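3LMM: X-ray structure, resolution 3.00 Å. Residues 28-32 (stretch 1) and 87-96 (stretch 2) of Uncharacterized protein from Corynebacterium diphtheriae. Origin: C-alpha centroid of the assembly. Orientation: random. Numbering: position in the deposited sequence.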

# COMPACT_ATOMS: atom_id res chain seq x y z
N ASP A 28 40.38 -15.27 -7.03
CA ASP A 28 40.26 -16.61 -6.46
C ASP A 28 38.81 -17.02 -6.26
O ASP A 28 38.49 -17.77 -5.34
CB ASP A 28 41.00 -16.67 -5.11
CG ASP A 28 42.49 -16.36 -5.24
OD1 ASP A 28 43.26 -17.27 -5.64
OD2 ASP A 28 42.90 -15.22 -4.94
N GLY A 29 37.92 -16.54 -7.13
CA GLY A 29 36.52 -16.90 -7.01
C GLY A 29 35.74 -16.20 -5.91
O GLY A 29 34.52 -16.35 -5.81
N ARG A 30 36.42 -15.41 -5.08
CA ARG A 30 35.72 -14.72 -4.00
C ARG A 30 36.13 -13.25 -3.89
O ARG A 30 37.07 -12.80 -4.53
CB ARG A 30 35.99 -15.40 -2.66
CG ARG A 30 37.40 -15.23 -2.16
CD ARG A 30 37.49 -15.46 -0.67
NE ARG A 30 38.83 -15.20 -0.17
CZ ARG A 30 39.17 -15.28 1.12
NH1 ARG A 30 38.26 -15.62 2.03
NH2 ARG A 30 40.42 -15.02 1.49
N VAL A 31 35.39 -12.51 -3.06
CA VAL A 31 35.68 -11.11 -2.85
C VAL A 31 35.86 -10.91 -1.36
O VAL A 31 35.43 -11.76 -0.56
CB VAL A 31 34.54 -10.22 -3.35
CG1 VAL A 31 34.43 -10.33 -4.85
CG2 VAL A 31 33.25 -10.64 -2.69
N GLN A 32 36.51 -9.82 -0.98
CA GLN A 32 36.75 -9.53 0.43
C GLN A 32 36.31 -8.12 0.83
O GLN A 32 36.17 -7.24 -0.02
CB GLN A 32 38.23 -9.69 0.76
CG GLN A 32 38.79 -11.09 0.56
CD GLN A 32 40.28 -11.16 0.80
OE1 GLN A 32 40.76 -10.93 1.91
NE2 GLN A 32 41.03 -11.47 -0.26
N GLY A 87 24.29 -12.33 -5.32
CA GLY A 87 25.16 -13.14 -6.14
C GLY A 87 26.50 -13.40 -5.47
O GLY A 87 27.42 -13.91 -6.10
N ILE A 88 26.61 -13.04 -4.20
CA ILE A 88 27.83 -13.28 -3.44
C ILE A 88 27.48 -14.03 -2.17
O ILE A 88 26.69 -13.55 -1.35
CB ILE A 88 28.57 -11.95 -3.05
CG1 ILE A 88 29.43 -11.44 -4.22
CG2 ILE A 88 29.52 -12.19 -1.89
CD1 ILE A 88 28.65 -11.01 -5.43
N GLU A 89 28.07 -15.21 -2.01
CA GLU A 89 27.82 -16.04 -0.82
C GLU A 89 28.16 -15.26 0.43
O GLU A 89 29.21 -14.62 0.52
CB GLU A 89 28.66 -17.32 -0.88
CG GLU A 89 28.41 -18.29 0.28
CD GLU A 89 29.22 -19.57 0.17
OE1 GLU A 89 29.08 -20.46 1.04
OE2 GLU A 89 30.02 -19.69 -0.79
N ASP A 90 27.28 -15.34 1.41
CA ASP A 90 27.47 -14.65 2.67
C ASP A 90 28.70 -15.08 3.47
O ASP A 90 29.08 -16.24 3.48
CB ASP A 90 26.24 -14.84 3.55
CG ASP A 90 26.32 -14.05 4.82
OD1 ASP A 90 26.46 -12.81 4.73
OD2 ASP A 90 26.25 -14.68 5.91
N LYS A 91 29.31 -14.12 4.17
CA LYS A 91 30.50 -14.35 5.01
C LYS A 91 31.77 -14.79 4.27
O LYS A 91 32.86 -14.25 4.52
CB LYS A 91 30.18 -15.38 6.12
CG LYS A 91 29.04 -14.94 7.04
CD LYS A 91 28.89 -15.86 8.24
CE LYS A 91 27.56 -15.62 8.97
NZ LYS A 91 27.33 -14.21 9.41
N THR A 92 31.65 -15.75 3.37
CA THR A 92 32.81 -16.20 2.63
C THR A 92 33.17 -15.17 1.57
O THR A 92 34.31 -14.71 1.48
CB THR A 92 32.54 -17.53 1.95
OG1 THR A 92 31.59 -17.36 0.89
CG2 THR A 92 31.99 -18.52 2.94
N GLY A 93 32.17 -14.80 0.77
CA GLY A 93 32.41 -13.84 -0.29
C GLY A 93 32.57 -14.52 -1.63
O GLY A 93 32.94 -13.88 -2.61
N ARG A 94 32.30 -15.82 -1.70
CA ARG A 94 32.42 -16.54 -2.96
C ARG A 94 31.42 -16.06 -3.99
O ARG A 94 30.24 -15.91 -3.67
CB ARG A 94 32.23 -18.03 -2.71
CG ARG A 94 33.37 -18.66 -1.96
CD ARG A 94 33.06 -20.07 -1.55
NE ARG A 94 34.21 -20.66 -0.90
CZ ARG A 94 34.19 -21.78 -0.20
NH1 ARG A 94 35.31 -22.22 0.36
NH2 ARG A 94 33.06 -22.45 -0.06
N ILE A 95 31.88 -15.83 -5.21
CA ILE A 95 30.99 -15.37 -6.28
C ILE A 95 30.12 -16.52 -6.82
O ILE A 95 30.64 -17.54 -7.27
CB ILE A 95 31.78 -14.76 -7.47
CG1 ILE A 95 32.32 -13.38 -7.10
CG2 ILE A 95 30.88 -14.61 -8.69
CD1 ILE A 95 33.78 -13.38 -6.71
N ILE A 96 28.80 -16.34 -6.76
CA ILE A 96 27.86 -17.34 -7.24
C ILE A 96 27.19 -16.79 -8.49
O ILE A 96 27.12 -17.46 -9.51
CB ILE A 96 26.75 -17.63 -6.20
CG1 ILE A 96 27.36 -17.84 -4.81
CG2 ILE A 96 25.94 -18.84 -6.64
CD1 ILE A 96 28.39 -18.94 -4.71

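A single backbone bridge can join two segments while a few side chains pack beside it. In this example Arg-30 lies opposite Arg-94, CA to CA 3.9 Å, and the hydrogen bonds flank that pair: Ile-95 N donates to Gly-29 O at 2.8 Å, almost linearly, and Val-31 N to Gly-93 O, also at 2.8 Å but more bent. Each acceptor carbonyl also receives a CA-H contact, Arg-94 CA to Gly-29 O at 3.5 Å and Arg-30 CA to Gly-93 O at 3.2 Å.

At the bridge, the arginines touch each other through their inner carbons, while Arg-30 CD comes within 3.9 Å of Thr-92 O. Arg-30 leaves its CA sideways, p at chi1 and then extended, its end leading away; the CA-to-CB bond of Arg-94, m and then t, t, points away. Their side chains approach only at CB of Arg-30 and CG of Arg-94, 4.2 Å apart, and beyond that point the two side chains do not touch; the Arg-30 guanidinium lies obliquely near Thr-92 O, with NH1 4.1 Å from it.

Apolar contact falls to Val-31. Its m rotamer sets CG1 3.6 Å from Ile-95 CD1 and CG2 4.1 Å from Ile-88 CG2, so each methyl meets a different isoleucine. Ile-95 points sideways, but its chi2 of 100°, between wells, accompanies an end that comes nearer.

Gly-93 completes the fit: a CB there would clash with Val-31 O at 2.2 Å, and its backbone angles independently call for glycine.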